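Local coordinates for 6-phosphogluconate dehydrogenase (Pseudomonas syringae, PDB 5U5G), which probably reduces the keto group of (2-oxopropyl)phosphonic acid with NADPH, a late step in fosfomycin biosynthesis, at residues Leu96-Pro101 with Leu243-Arg248; Asn176-Ser181 with Leu261-Phe266; Gly186-Ile191 with Gln281-Leu286. One frame throughout, in Å; residues are numbered along the deposited sequence.

Contact 1. Residues Leu96-Pro101 with Leu243-Arg248; sequences LSTIAP and LELARR. With NAP (NADP nicotinamide-adenine-dinucleotide phosphate), chain E.
Thr98, whose methyl rests against Leu245, gives its backbone N to ribose oxygen O3D of NADP, an almost straight hydrogen bond (3.1 Å, 167°). Its carbonyl oxygen accepts from Lys241, which also bonds the cofactor, and CD1 of Leu245 lies 4.1 Å from that same Thr98 O. Threonine suits the place because its two branches differ, a hydroxyl and a methyl. With chi1 at -56°, OG1 stands beside the backbone N and turns to the nicotinamide ribose, 3.5 Å from O2D, while CG2 is sent the other way and meets Leu245 CD1 obliquely at 4.2 Å.

The loop follows strand 92-95 of the Rossmann-type dinucleotide domain, and Leu245 belongs to helix 236-247 of the helical domain, so this is an interdomain contact beside the cofactor, in the two-domain plan of the 6-phosphogluconate and 3-hydroxyisobutyrate dehydrogenases. Gln170, near the start of helix 168-196, steadies the loop further: its amide bonds both Ser97 O and Ile99 N.

Leu245 fills the junction with a forked end. CD1 continues the extended chain toward the Thr98-Ile99 backbone, and CD2 lies 3.8 Å from Ala100 N and 3.9 Å from Ala100 CB. The small side chain of Ala100 lets the leucine come down almost on the backbone, at the N-cap position of helix 101-113. At the margin the Arg248 guanidinium passes obliquely by Ala100 CB; its salt bridge is to Glu102, in the first turn of that helix. Arg247, next to it in the chain, makes a bridge local to its own helix, gripping side-on the carboxylate of Glu244, one turn back, with NH2 on the syn lone pair of OE2 (2.7 Å).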
loop_
_atom_site.group_PDB
_atom_site.type_symbol
_atom_site.label_atom_id
_atom_site.label_comp_id
_atom_site.label_asym_id
_atom_site.label_seq_id
_atom_site.Cartn_x
_atom_site.Cartn_y
_atom_site.Cartn_z
ATOM N N LEU A 96 22.026 2.554 11.000
ATOM C CA LEU A 96 20.692 2.791 10.477
ATOM C C LEU A 96 20.636 2.744 8.962
ATOM O O LEU A 96 19.578 3.033 8.388
ATOM C CB LEU A 96 20.174 4.143 10.954
ATOM C CG LEU A 96 20.277 4.416 12.449
ATOM C CD1 LEU A 96 20.246 5.915 12.668
ATOM C CD2 LEU A 96 19.131 3.731 13.186
ATOM N N SER A 97 21.738 2.392 8.306
ATOM C CA SER A 97 21.794 2.365 6.852
ATOM C C SER A 97 21.139 1.100 6.315
ATOM O O SER A 97 20.994 0.092 7.013
ATOM C CB SER A 97 23.247 2.437 6.362
ATOM O OG SER A 97 23.975 3.427 7.085
ATOM N N THR A 98 20.756 1.152 5.048
ATOM C CA THR A 98 20.336 -0.043 4.336
ATOM C C THR A 98 21.529 -0.539 3.534
ATOM O O THR A 98 22.007 0.154 2.632
ATOM C CB THR A 98 19.127 0.226 3.443
ATOM O OG1 THR A 98 18.071 0.770 4.248
ATOM C CG2 THR A 98 18.655 -1.079 2.824
ATOM N N ILE A 99 22.029 -1.723 3.895
ATOM C CA ILE A 99 23.240 -2.288 3.310
ATOM C C ILE A 99 22.991 -3.768 3.056
ATOM O O ILE A 99 22.033 -4.353 3.571
ATOM C CB ILE A 99 24.477 -2.121 4.225
ATOM C CG1 ILE A 99 24.248 -2.854 5.548
ATOM C CG2 ILE A 99 24.807 -0.649 4.484
ATOM C CD1 ILE A 99 25.491 -2.870 6.437
ATOM N N ALA A 100 23.876 -4.368 2.259
ATOM C CA ALA A 100 23.769 -5.784 1.928
ATOM C C ALA A 100 23.829 -6.638 3.195
ATOM O O ALA A 100 24.610 -6.342 4.110
ATOM C CB ALA A 100 24.893 -6.182 0.972
ATOM N N PRO A 101 22.995 -7.677 3.298
ATOM C CA PRO A 101 23.007 -8.522 4.508
ATOM C C PRO A 101 24.365 -9.141 4.804
ATOM O O PRO A 101 24.758 -9.210 5.972
ATOM C CB PRO A 101 21.936 -9.591 4.196
ATOM C CG PRO A 101 20.983 -8.884 3.231
ATOM C CD PRO A 101 21.898 -8.029 2.376
ATOM N N LEU A 243 17.112 -1.181 -4.719
ATOM C CA LEU A 243 16.664 -2.076 -5.786
ATOM C C LEU A 243 17.794 -2.995 -6.241
ATOM O O LEU A 243 17.570 -4.166 -6.578
ATOM C CB LEU A 243 16.149 -1.255 -6.970
ATOM C CG LEU A 243 14.648 -1.076 -7.252
ATOM C CD1 LEU A 243 13.746 -2.014 -6.443
ATOM C CD2 LEU A 243 14.205 0.376 -7.159
ATOM N N GLU A 244 19.015 -2.471 -6.277
ATOM C CA GLU A 244 20.164 -3.280 -6.652
ATOM C C GLU A 244 20.488 -4.313 -5.576
ATOM O O GLU A 244 20.855 -5.451 -5.890
ATOM C CB GLU A 244 21.358 -2.365 -6.928
ATOM C CG GLU A 244 22.642 -3.085 -7.309
ATOM C CD GLU A 244 22.517 -3.855 -8.603
ATOM O OE1 GLU A 244 21.629 -3.513 -9.427
ATOM O OE2 GLU A 244 23.310 -4.808 -8.791
ATOM N N LEU A 245 20.341 -3.956 -4.302
ATOM C CA LEU A 245 20.480 -4.975 -3.263
ATOM C C LEU A 245 19.461 -6.096 -3.461
ATOM O O LEU A 245 19.797 -7.281 -3.339
ATOM C CB LEU A 245 20.342 -4.348 -1.880
ATOM C CG LEU A 245 21.417 -3.324 -1.502
ATOM C CD1 LEU A 245 21.044 -2.635 -0.206
ATOM C CD2 LEU A 245 22.784 -3.989 -1.389
ATOM N N ALA A 246 18.224 -5.740 -3.828
ATOM C CA ALA A 246 17.188 -6.742 -4.075
ATOM C C ALA A 246 17.487 -7.550 -5.333
ATOM O O ALA A 246 17.272 -8.771 -5.361
ATOM C CB ALA A 246 15.822 -6.061 -4.200
ATOM N N ARG A 247 17.961 -6.880 -6.388
ATOM C CA ARG A 247 18.291 -7.573 -7.629
ATOM C C ARG A 247 19.332 -8.656 -7.394
ATOM O O ARG A 247 19.236 -9.752 -7.955
ATOM C CB ARG A 247 18.800 -6.592 -8.684
ATOM C CG ARG A 247 18.956 -7.229 -10.062
ATOM C CD ARG A 247 19.766 -6.363 -11.022
ATOM N NE ARG A 247 21.162 -6.239 -10.610
ATOM C CZ ARG A 247 22.082 -7.185 -10.794
ATOM N NH1 ARG A 247 21.752 -8.331 -11.382
ATOM N NH2 ARG A 247 23.331 -6.992 -10.388
ATOM N N ARG A 248 20.339 -8.362 -6.568
ATOM C CA ARG A 248 21.391 -9.330 -6.321
ATOM C C ARG A 248 20.899 -10.534 -5.529
ATOM O O ARG A 248 21.619 -11.532 -5.438
ATOM C CB ARG A 248 22.535 -8.656 -5.585
ATOM C CG ARG A 248 23.156 -7.483 -6.307
ATOM C CD ARG A 248 24.374 -7.042 -5.527
ATOM N NE ARG A 248 25.239 -8.175 -5.216
ATOM C CZ ARG A 248 25.340 -8.701 -3.999
ATOM N NH1 ARG A 248 24.589 -8.194 -3.036
ATOM N NH2 ARG A 248 26.121 -9.746 -3.723
HETATM P PA NAP E . 21.685 10.959 1.436
HETATM O O1A NAP E . 22.136 10.750 0.038
HETATM O O2A NAP E . 20.707 12.055 1.781
HETATM O O5B NAP E . 23.004 11.121 2.432
HETATM C C5B NAP E . 23.873 10.050 2.156
HETATM C C4B NAP E . 24.913 10.024 3.296
HETATM O O4B NAP E . 25.935 9.060 3.045
HETATM C C3B NAP E . 25.566 11.446 3.440
HETATM O O3B NAP E . 25.876 11.669 4.781
HETATM C C2B NAP E . 26.882 11.231 2.666
HETATM O O2B NAP E . 27.913 11.996 3.064
HETATM C C1B NAP E . 27.172 9.745 3.120
HETATM N N9A NAP E . 28.128 9.159 2.201
HETATM C C8A NAP E . 27.911 8.599 0.925
HETATM N N7A NAP E . 29.060 8.173 0.331
HETATM C C5A NAP E . 30.052 8.488 1.270
HETATM C C6A NAP E . 31.447 8.315 1.267
HETATM N N6A NAP E . 32.082 7.729 0.199
HETATM N N1A NAP E . 32.213 8.717 2.312
HETATM C C2A NAP E . 31.538 9.295 3.355
HETATM N N3A NAP E . 30.226 9.521 3.508
HETATM C C4A NAP E . 29.489 9.103 2.433
HETATM O O3 NAP E . 21.028 9.476 1.693
HETATM P PN NAP E . 19.831 9.447 2.755
HETATM O O1N NAP E . 20.154 10.128 4.026
HETATM O O2N NAP E . 18.461 9.486 2.115
HETATM O O5D NAP E . 19.849 7.763 3.216
HETATM C C5D NAP E . 20.840 7.487 4.101
HETATM C C4D NAP E . 20.616 6.060 4.569
HETATM O O4D NAP E . 19.302 5.942 5.173
HETATM C C3D NAP E . 20.627 5.091 3.313
HETATM O O3D NAP E . 21.233 3.887 3.687
HETATM C C2D NAP E . 19.155 4.892 3.022
HETATM O O2D NAP E . 18.864 3.645 2.446
HETATM C C1D NAP E . 18.585 4.929 4.477
HETATM N N1N NAP E . 17.184 5.301 4.489
HETATM C C2N NAP E . 16.725 6.511 3.904
HETATM C C3N NAP E . 15.391 6.842 4.023
HETATM C C7N NAP E . 14.886 8.097 3.461
HETATM O O7N NAP E . 13.712 8.454 3.581
HETATM N N7N NAP E . 15.754 8.956 2.811
HETATM C C4N NAP E . 14.420 5.978 4.783
HETATM C C5N NAP E . 15.004 4.749 5.323
HETATM C C6N NAP E . 16.292 4.450 5.159
HETATM P P2B NAP E . 27.988 13.669 2.286
HETATM O O1X NAP E . 26.881 14.322 3.053
HETATM O O2X NAP E . 29.416 14.115 2.617
HETATM O O3X NAP E . 27.707 13.288 0.852
#

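Contact 2. Residues Asn176-Ser181 with Leu261-Phe266; sequences NNLAES and LAMTTF. With 7VD ((2-oxopropyl)phosphonic acid), chain F.
The apolar part of this contact is made by Leu178, Ala262, Met263 and the CB of Ser181. Leu178 reaches across with CD2, which touches Ala262 CB at 4.2 Å and the terminal methyl CE of Met263. Ser181 offers CB rather than its hydroxyl, 4.1 Å from Ala262 CB and also against Phe266 CE2; two such small residues let the helices come together where their backbones are nearest. A polar-aromatic contact joins them: the edge of the Phe266 ring brings CE2 to 3.3 Å from Ser181 O, which sits near the ring plane, where the slightly positive C-H rim suits a carbonyl oxygen.

The two helices, 168-196 and 257-273, belong to the helical domain, and their local axes pass 10.0 Å apart at 65°. The long helix 168-196 carries residues of the (2-oxopropyl)phosphonic acid pocket on another side, and the second subunit touches it, Gly213 N of that subunit bonding Asn176 OD1.

Polar contacts run within the first helix and out to the ligand. Ser181 OG, beside its own backbone N (chi1 -50°), bends back to Asn177 O at 2.7 Å; Ser181 N reaches that oxygen from the opposite face of the carbonyl plane. The Asn177 amide is fixed in rotation by its two ends: OD1 takes Asn176 ND2 (2.8 Å, in the carbonyl plane) and Lys173, while ND2 donates to ligand keto oxygen O7 at 2.9 Å. Glu180, extended beyond CG, brings OE2 to 2.5 Å from phosphonate oxygen O2. Its OE1 forms a salt bridge with Arg239.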
loop_
_atom_site.group_PDB
_atom_site.type_symbol
_atom_site.label_atom_id
_atom_site.label_comp_id
_atom_site.label_asym_id
_atom_site.label_seq_id
_atom_site.Cartn_x
_atom_site.Cartn_y
_atom_site.Cartn_z
ATOM N N ASN A 176 11.052 -5.159 2.103
ATOM C CA ASN A 176 10.106 -4.079 2.361
ATOM C C ASN A 176 10.190 -3.009 1.278
ATOM O O ASN A 176 9.161 -2.553 0.752
ATOM C CB ASN A 176 10.376 -3.466 3.732
ATOM C CG ASN A 176 9.569 -2.217 3.968
ATOM O OD1 ASN A 176 8.408 -2.297 4.376
ATOM N ND2 ASN A 176 10.174 -1.048 3.715
ATOM N N ASN A 177 11.416 -2.629 0.907
ATOM C CA ASN A 177 11.619 -1.523 -0.020
ATOM C C ASN A 177 11.343 -1.912 -1.462
ATOM O O ASN A 177 10.970 -1.051 -2.264
ATOM C CB ASN A 177 13.036 -0.980 0.125
ATOM C CG ASN A 177 13.157 -0.039 1.290
ATOM O OD1 ASN A 177 12.494 -0.224 2.318
ATOM N ND2 ASN A 177 13.972 0.996 1.132
ATOM N N LEU A 178 11.532 -3.186 -1.810
ATOM C CA LEU A 178 11.053 -3.680 -3.095
ATOM C C LEU A 178 9.551 -3.477 -3.227
ATOM O O LEU A 178 9.058 -3.114 -4.302
ATOM C CB LEU A 178 11.389 -5.159 -3.245
ATOM C CG LEU A 178 11.846 -5.738 -4.585
ATOM C CD1 LEU A 178 11.525 -7.234 -4.652
ATOM C CD2 LEU A 178 11.370 -5.002 -5.818
ATOM N N ALA A 179 8.801 -3.740 -2.149
ATOM C CA ALA A 179 7.350 -3.530 -2.183
ATOM C C ALA A 179 7.004 -2.046 -2.263
ATOM O O ALA A 179 6.046 -1.661 -2.946
ATOM C CB ALA A 179 6.693 -4.167 -0.956
ATOM N N GLU A 180 7.770 -1.200 -1.560
ATOM C CA GLU A 180 7.643 0.247 -1.724
ATOM C C GLU A 180 7.750 0.630 -3.188
ATOM O O GLU A 180 6.927 1.389 -3.714
ATOM C CB GLU A 180 8.747 0.969 -0.946
ATOM C CG GLU A 180 8.726 0.757 0.548
ATOM C CD GLU A 180 9.791 1.574 1.264
ATOM O OE1 GLU A 180 10.738 2.022 0.589
ATOM O OE2 GLU A 180 9.678 1.754 2.502
ATOM N N SER A 181 8.794 0.124 -3.846
ATOM C CA SER A 181 9.100 0.514 -5.214
ATOM C C SER A 181 7.975 0.117 -6.155
ATOM O O SER A 181 7.592 0.889 -7.043
ATOM C CB SER A 181 10.423 -0.121 -5.647
ATOM O OG SER A 181 11.436 0.103 -4.673
ATOM N N LEU A 261 10.610 -5.575 -12.935
ATOM C CA LEU A 261 10.150 -4.329 -13.554
ATOM C C LEU A 261 10.475 -3.123 -12.680
ATOM O O LEU A 261 10.895 -2.075 -13.187
ATOM C CB LEU A 261 8.648 -4.392 -13.847
ATOM C CG LEU A 261 8.061 -3.199 -14.609
ATOM C CD1 LEU A 261 8.744 -2.978 -15.967
ATOM C CD2 LEU A 261 6.562 -3.429 -14.789
ATOM N N ALA A 262 10.316 -3.262 -11.361
ATOM C CA ALA A 262 10.636 -2.158 -10.458
ATOM C C ALA A 262 12.122 -1.808 -10.505
ATOM O O ALA A 262 12.487 -0.629 -10.480
ATOM C CB ALA A 262 10.209 -2.505 -9.034
ATOM N N MET A 263 12.992 -2.814 -10.585
ATOM C CA MET A 263 14.427 -2.550 -10.690
ATOM C C MET A 263 14.759 -1.804 -11.982
ATOM O O MET A 263 15.451 -0.780 -11.958
ATOM C CB MET A 263 15.209 -3.863 -10.604
ATOM C CG MET A 263 14.886 -4.637 -9.361
ATOM S SD MET A 263 15.333 -6.377 -9.425
ATOM C CE MET A 263 14.711 -6.897 -7.832
ATOM N N THR A 264 14.271 -2.301 -13.126
ATOM C CA THR A 264 14.581 -1.639 -14.387
ATOM C C THR A 264 13.946 -0.251 -14.459
ATOM O O THR A 264 14.583 0.698 -14.926
ATOM C CB THR A 264 14.133 -2.491 -15.575
ATOM O OG1 THR A 264 12.714 -2.672 -15.519
ATOM C CG2 THR A 264 14.800 -3.851 -15.538
ATOM N N THR A 265 12.701 -0.109 -13.982
ATOM C CA THR A 265 11.999 1.166 -14.105
ATOM C C THR A 265 12.740 2.283 -13.379
ATOM O O THR A 265 12.947 3.372 -13.932
ATOM C CB THR A 265 10.564 1.062 -13.566
ATOM O OG1 THR A 265 9.813 0.097 -14.318
ATOM C CG2 THR A 265 9.866 2.414 -13.673
ATOM N N PHE A 266 13.129 2.047 -12.129
ATOM C CA PHE A 266 13.755 3.131 -11.382
ATOM C C PHE A 266 15.192 3.361 -11.838
ATOM O O PHE A 266 15.703 4.483 -11.724
ATOM C CB PHE A 266 13.650 2.870 -9.880
ATOM C CG PHE A 266 12.273 3.161 -9.323
ATOM C CD1 PHE A 266 11.887 4.477 -9.040
ATOM C CD2 PHE A 266 11.347 2.133 -9.126
ATOM C CE1 PHE A 266 10.608 4.763 -8.546
ATOM C CE2 PHE A 266 10.072 2.404 -8.618
ATOM C CZ PHE A 266 9.691 3.719 -8.337
HETATM P P1 7VD F . 11.332 4.508 3.643
HETATM C C1 7VD F . 12.577 5.144 2.486
HETATM O O2 7VD F . 11.388 3.014 3.860
HETATM O O3 7VD F . 11.385 5.222 4.973
HETATM O O4 7VD F . 10.074 4.887 2.901
HETATM C C6 7VD F . 13.663 4.185 2.072
HETATM O O7 7VD F . 14.123 3.360 2.861
HETATM C C8 7VD F . 14.133 4.306 0.648
#

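Contact 3. Residues Gly186-Ile191 with Gln281-Leu286; sequences GAIEVI and QYFSVL
The side chain of Ile188, on helix 168-196, the long helix of the helical domain, packs against Tyr282 and Phe283 of helix 282-287, the last modelled helix; the local axes cross at -51°, 9.8 Å apart. Its CB already meets the ring of Tyr282, at CD2 (4.0 Å). The chain then branches: with chi1 at -67°, CG2 is anti to the backbone N and sits over the face of Phe283, 3.5 Å from the centroid and 17° off the ring normal, a CH-pi contact. CG1 runs along the same ring to CE2 (3.7 Å), and CD1 ends against Tyr282 CB at 3.8 Å. A branched isoleucine thus serves both aromatic residues at once. One turn on, Ile191 CG2 touches the edge of Phe283 at CE1 (3.9 Å).

Glu189 is buried, yet its carboxylate is well provided for: Ser259 of the second subunit bonds OE1, and Phe258 N of that subunit bonds OE2. Leu286 CD2 lies over one face of the Tyr282 ring, toward its rim, and against the Glu189 CG methylene at 3.8 Å. At the edge of that ring, Tyr282 OH donates to Glu189 OE2 on its anti side, 2.8 Å away.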
loop_
_atom_site.group_PDB
_atom_site.type_symbol
_atom_site.label_atom_id
_atom_site.label_comp_id
_atom_site.label_asym_id
_atom_site.label_seq_id
_atom_site.Cartn_x
_atom_site.Cartn_y
_atom_site.Cartn_z
ATOM N N GLY A 186 3.346 1.843 -9.269
ATOM C CA GLY A 186 1.938 1.650 -9.588
ATOM C C GLY A 186 1.106 2.876 -9.261
ATOM O O GLY A 186 0.251 3.293 -10.050
ATOM N N ALA A 187 1.349 3.475 -8.086
ATOM C CA ALA A 187 0.549 4.625 -7.679
ATOM C C ALA A 187 0.754 5.792 -8.636
ATOM O O ALA A 187 -0.209 6.469 -9.011
ATOM C CB ALA A 187 0.881 5.028 -6.237
ATOM N N ILE A 188 1.997 6.012 -9.085
ATOM C CA ILE A 188 2.268 7.077 -10.055
ATOM C C ILE A 188 1.584 6.787 -11.392
ATOM O O ILE A 188 1.074 7.699 -12.060
ATOM C CB ILE A 188 3.790 7.283 -10.214
ATOM C CG1 ILE A 188 4.377 7.842 -8.921
ATOM C CG2 ILE A 188 4.098 8.247 -11.367
ATOM C CD1 ILE A 188 5.887 8.032 -8.960
ATOM N N GLU A 189 1.543 5.521 -11.802
ATOM C CA GLU A 189 0.832 5.200 -13.035
ATOM C C GLU A 189 -0.663 5.446 -12.890
ATOM O O GLU A 189 -1.305 5.970 -13.804
ATOM C CB GLU A 189 1.101 3.753 -13.439
ATOM C CG GLU A 189 2.487 3.557 -14.018
ATOM C CD GLU A 189 2.688 2.165 -14.573
ATOM O OE1 GLU A 189 1.676 1.504 -14.898
ATOM O OE2 GLU A 189 3.849 1.734 -14.697
ATOM N N VAL A 190 -1.229 5.094 -11.739
ATOM C CA VAL A 190 -2.666 5.236 -11.556
ATOM C C VAL A 190 -3.056 6.708 -11.445
ATOM O O VAL A 190 -4.032 7.153 -12.063
ATOM C CB VAL A 190 -3.098 4.404 -10.336
ATOM C CG1 VAL A 190 -4.410 4.883 -9.774
ATOM C CG2 VAL A 190 -3.188 2.930 -10.756
ATOM N N ILE A 191 -2.285 7.492 -10.689
ATOM C CA ILE A 191 -2.536 8.930 -10.606
ATOM C C ILE A 191 -2.415 9.568 -11.982
ATOM O O ILE A 191 -3.244 10.400 -12.371
ATOM C CB ILE A 191 -1.579 9.591 -9.595
ATOM C CG1 ILE A 191 -1.858 9.075 -8.181
ATOM C CG2 ILE A 191 -1.717 11.108 -9.661
ATOM C CD1 ILE A 191 -0.769 9.397 -7.194
ATOM N N GLN A 281 10.125 11.199 -9.520
ATOM C CA GLN A 281 10.280 11.722 -10.879
ATOM C C GLN A 281 9.868 10.722 -11.958
ATOM O O GLN A 281 9.864 11.076 -13.144
ATOM C CB GLN A 281 11.721 12.192 -11.091
ATOM C CG GLN A 281 11.916 13.669 -10.710
ATOM C CD GLN A 281 11.084 14.589 -11.592
ATOM O OE1 GLN A 281 11.354 14.719 -12.781
ATOM N NE2 GLN A 281 10.061 15.215 -11.020
ATOM N N TYR A 282 9.514 9.489 -11.583
ATOM C CA TYR A 282 8.793 8.626 -12.513
ATOM C C TYR A 282 7.596 9.352 -13.131
ATOM O O TYR A 282 7.246 9.087 -14.282
ATOM C CB TYR A 282 8.330 7.353 -11.797
ATOM C CG TYR A 282 7.720 6.286 -12.709
ATOM C CD1 TYR A 282 8.238 6.040 -13.974
ATOM C CD2 TYR A 282 6.659 5.496 -12.273
ATOM C CE1 TYR A 282 7.699 5.041 -14.795
ATOM C CE2 TYR A 282 6.111 4.498 -13.085
ATOM C CZ TYR A 282 6.638 4.271 -14.333
ATOM O OH TYR A 282 6.084 3.284 -15.125
ATOM N N PHE A 283 6.956 10.257 -12.371
ATOM C CA PHE A 283 5.867 11.083 -12.897
ATOM C C PHE A 283 6.263 11.746 -14.206
ATOM O O PHE A 283 5.548 11.656 -15.205
ATOM C CB PHE A 283 5.471 12.172 -11.887
ATOM C CG PHE A 283 4.326 11.798 -10.985
ATOM C CD1 PHE A 283 3.066 11.520 -11.508
ATOM C CD2 PHE A 283 4.504 11.756 -9.606
ATOM C CE1 PHE A 283 2.010 11.182 -10.661
ATOM C CE2 PHE A 283 3.463 11.438 -8.758
ATOM C CZ PHE A 283 2.212 11.145 -9.284
ATOM N N SER A 284 7.411 12.422 -14.220
ATOM C CA SER A 284 7.782 13.153 -15.423
ATOM C C SER A 284 8.299 12.226 -16.511
ATOM O O SER A 284 8.045 12.472 -17.693
ATOM C CB SER A 284 8.815 14.233 -15.085
ATOM O OG SER A 284 10.013 13.643 -14.614
ATOM N N VAL A 285 8.996 11.148 -16.144
ATOM C CA VAL A 285 9.441 10.179 -17.144
ATOM C C VAL A 285 8.242 9.530 -17.811
ATOM O O VAL A 285 8.211 9.346 -19.035
ATOM C CB VAL A 285 10.361 9.124 -16.502
ATOM C CG1 VAL A 285 10.581 7.962 -17.456
ATOM C CG2 VAL A 285 11.687 9.751 -16.097
ATOM N N LEU A 286 7.227 9.196 -17.017
ATOM C CA LEU A 286 6.028 8.569 -17.558
ATOM C C LEU A 286 5.461 9.378 -18.719
ATOM O O LEU A 286 5.205 8.836 -19.799
ATOM C CB LEU A 286 4.996 8.407 -16.443
ATOM C CG LEU A 286 4.016 7.249 -16.492
ATOM C CD1 LEU A 286 4.630 6.009 -17.110
ATOM C CD2 LEU A 286 3.584 6.986 -15.069
#

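Overall arrangement
The three contacts follow one another away from the cofactor. Contact 1 joins the two domains beside NADP, with the Thr98 side chain about 5 Å from the bound phosphonate; contact 2 presents Asn177 and Glu180 to that ligand; contact 3 is more remote, the Ile188 side chain lying about 13 Å from it. Centres of contacts 1 and 2 are 12 Å apart, bridged by Leu243, whose CD1 is 3.6 Å from Ser181 OG and CD2 3.7 Å from Phe266 CB. Contacts 2 and 3 share helix 168-196, and Thr265 CG2 meets Tyr282 CE1 at 3.6 Å. Contacts 1 and 3, with centres 24 Å apart, do not touch.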